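Local coordinates for vitamin B12-binding protein (Vibrio cholerae O395, PDB 5YSC) that binds vitamin B12 in the periplasm and probably delivers it to the BtuC subunits of the BtuCDF import transporter, at residues F18-I23 with P78-A83. Sequence-based numbering, arbitrary orientation.
Sequences FPAERI and PDLIIA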
loop_
_atom_site.group_PDB
_atom_site.type_symbol
_atom_site.label_atom_id
_atom_site.label_comp_id
_atom_site.label_asym_id
_atom_site.label_seq_id
_atom_site.Cartn_x
_atom_site.Cartn_y
_atom_site.Cartn_z
ATOM N N PHE A 18 -15.273 21.118 6.143
ATOM C CA PHE A 18 -14.944 22.436 5.574
ATOM C C PHE A 18 -13.933 22.406 4.476
ATOM O O PHE A 18 -13.064 21.593 4.545
ATOM C CB PHE A 18 -14.364 23.280 6.664
ATOM C CG PHE A 18 -13.173 22.711 7.260
ATOM C CD1 PHE A 18 -13.254 21.674 8.115
ATOM C CD2 PHE A 18 -11.988 23.160 6.914
ATOM C CE1 PHE A 18 -12.148 21.125 8.661
ATOM C CE2 PHE A 18 -10.849 22.630 7.463
ATOM C CZ PHE A 18 -10.936 21.604 8.328
ATOM N N PRO A 19 -14.012 23.274 3.475
ATOM C CA PRO A 19 -12.982 23.228 2.430
ATOM C C PRO A 19 -11.648 23.685 2.989
ATOM O O PRO A 19 -11.447 24.859 3.310
ATOM C CB PRO A 19 -13.527 24.185 1.363
ATOM C CG PRO A 19 -14.255 25.188 2.161
ATOM C CD PRO A 19 -14.937 24.401 3.259
ATOM N N ALA A 20 -10.732 22.745 3.125
ATOM C CA ALA A 20 -9.441 23.031 3.707
ATOM C C ALA A 20 -8.566 23.797 2.719
ATOM O O ALA A 20 -8.606 23.583 1.496
ATOM C CB ALA A 20 -8.773 21.731 4.134
ATOM N N GLU A 21 -7.739 24.633 3.244
ATOM C CA GLU A 21 -6.886 25.433 2.459
ATOM C C GLU A 21 -5.421 25.147 2.562
ATOM O O GLU A 21 -4.743 25.533 1.716
ATOM C CB GLU A 21 -7.031 26.888 2.849
ATOM C CG GLU A 21 -8.281 27.572 2.367
ATOM C CD GLU A 21 -8.567 27.474 0.866
ATOM O OE1 GLU A 21 -9.731 27.285 0.520
ATOM O OE2 GLU A 21 -7.669 27.658 0.090
ATOM N N ARG A 22 -4.981 24.473 3.615
ATOM C CA ARG A 22 -3.566 24.190 3.866
ATOM C C ARG A 22 -3.491 22.743 4.361
ATOM O O ARG A 22 -3.682 22.474 5.548
ATOM C CB ARG A 22 -2.973 25.155 4.885
ATOM C CG ARG A 22 -2.993 26.612 4.455
ATOM C CD ARG A 22 -2.170 27.443 5.390
ATOM N NE ARG A 22 -0.782 27.003 5.356
ATOM C CZ ARG A 22 0.116 27.441 4.484
ATOM N NH1 ARG A 22 -0.215 28.348 3.580
ATOM N NH2 ARG A 22 1.351 26.968 4.517
ATOM N N ILE A 23 -3.250 21.800 3.455
ATOM C CA ILE A 23 -3.370 20.380 3.788
ATOM C C ILE A 23 -1.977 19.766 3.851
ATOM O O ILE A 23 -1.117 20.076 3.031
ATOM C CB ILE A 23 -4.271 19.650 2.768
ATOM C CG1 ILE A 23 -5.639 20.322 2.701
ATOM C CG2 ILE A 23 -4.513 18.199 3.172
ATOM C CD1 ILE A 23 -6.591 19.718 1.671
ATOM N N PRO A 78 -1.354 23.980 9.165
ATOM C CA PRO A 78 -2.350 23.276 8.363
ATOM C C PRO A 78 -3.715 23.353 9.006
ATOM O O PRO A 78 -3.843 23.387 10.230
ATOM C CB PRO A 78 -1.820 21.832 8.332
ATOM C CG PRO A 78 -1.180 21.671 9.673
ATOM C CD PRO A 78 -0.506 23.031 9.916
ATOM N N ASP A 79 -4.758 23.390 8.181
ATOM C CA ASP A 79 -6.100 23.213 8.707
ATOM C C ASP A 79 -6.605 21.795 8.512
ATOM O O ASP A 79 -7.695 21.473 8.983
ATOM C CB ASP A 79 -7.068 24.236 8.090
ATOM C CG ASP A 79 -7.107 24.197 6.574
ATOM O OD1 ASP A 79 -6.436 23.334 5.974
ATOM O OD2 ASP A 79 -7.816 25.036 5.974
ATOM N N LEU A 80 -5.813 20.937 7.858
ATOM C CA LEU A 80 -6.113 19.511 7.765
ATOM C C LEU A 80 -4.811 18.727 7.612
ATOM O O LEU A 80 -4.005 19.055 6.743
ATOM C CB LEU A 80 -7.029 19.220 6.570
ATOM C CG LEU A 80 -7.274 17.732 6.309
ATOM C CD1 LEU A 80 -8.044 17.139 7.481
ATOM C CD2 LEU A 80 -8.020 17.519 4.988
ATOM N N ILE A 81 -4.633 17.670 8.414
ATOM C CA ILE A 81 -3.501 16.761 8.317
ATOM C C ILE A 81 -4.075 15.386 7.992
ATOM O O ILE A 81 -5.020 14.928 8.637
ATOM C CB ILE A 81 -2.663 16.725 9.615
ATOM C CG1 ILE A 81 -2.096 18.104 9.949
ATOM C CG2 ILE A 81 -1.571 15.665 9.519
ATOM C CD1 ILE A 81 -1.251 18.158 11.208
ATOM N N ILE A 82 -3.543 14.748 6.958
ATOM C CA ILE A 82 -3.951 13.414 6.555
ATOM C C ILE A 82 -2.936 12.425 7.092
ATOM O O ILE A 82 -1.815 12.348 6.593
ATOM C CB ILE A 82 -4.066 13.273 5.031
ATOM C CG1 ILE A 82 -4.931 14.383 4.458
ATOM C CG2 ILE A 82 -4.652 11.918 4.725
ATOM C CD1 ILE A 82 -4.892 14.389 2.937
ATOM N N ALA A 83 -3.316 11.707 8.144
ATOM C CA ALA A 83 -2.384 10.833 8.842
ATOM C C ALA A 83 -2.514 9.387 8.406
ATOM O O ALA A 83 -3.539 8.945 7.914
ATOM C CB ALA A 83 -2.594 10.905 10.347
#
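Asp79 reaches the backbone of Glu21 and Arg22 because its CG sits between its own N and carbonyl carbon (chi1 56°), which brings the carboxylate up against the amides of these two residues; Phe18 has the same first torsion, and its ring tip comes to Asp79. Two successive amides grip the carboxylate. Glu21 N donates to the syn lone pair of Asp79 OD2 at 2.8 Å, and the angle of 172° at the hydrogen makes this bond nearly straight. Arg22 N meets Asp79 OD1 at 3.0 Å, but from above the carboxylate plane. In return Asp79 N donates to Arg22 O over 3.0 Å, a more bent bond (137° at the hydrogen) that lies in the carbonyl plane, while Leu80 N adds a weak one to the same oxygen. These bonds hold the entry to two parallel neighbours, strands 23-25 and 80-83, in the four-stranded sheet (order 2-1-3-4) of one lobe of the periplasmic binding protein. Ile23 and Leu80 form the parallel bridge. Within this pair, Ile23 CA makes a CA-H...O contact with Leu80 O at 3.3 Å. Ile23 and Leu80 point to the same sheet face, where Ile23 CG2 touches Leu80 CD2 and lies 3.8 Å from Ile82 CD1; Ile82 in turn packs on Ala30 and Ala34 of helix 28-36. Ala20 CB lies 3.9 Å from Leu80 CB, extending this apolar patch back into the loop. On Phe18, the ring presents its edge to the backbone, with CZ 3.3 Å from Asp79 O in the ring plane; the ring also meets Tyr124 edge-to-face. The charged ends of Glu21 and Arg22 turn to other partners, the first in a salt bridge with Lys42 and the second in a hydrogen bond to the carbonyl of Leu76.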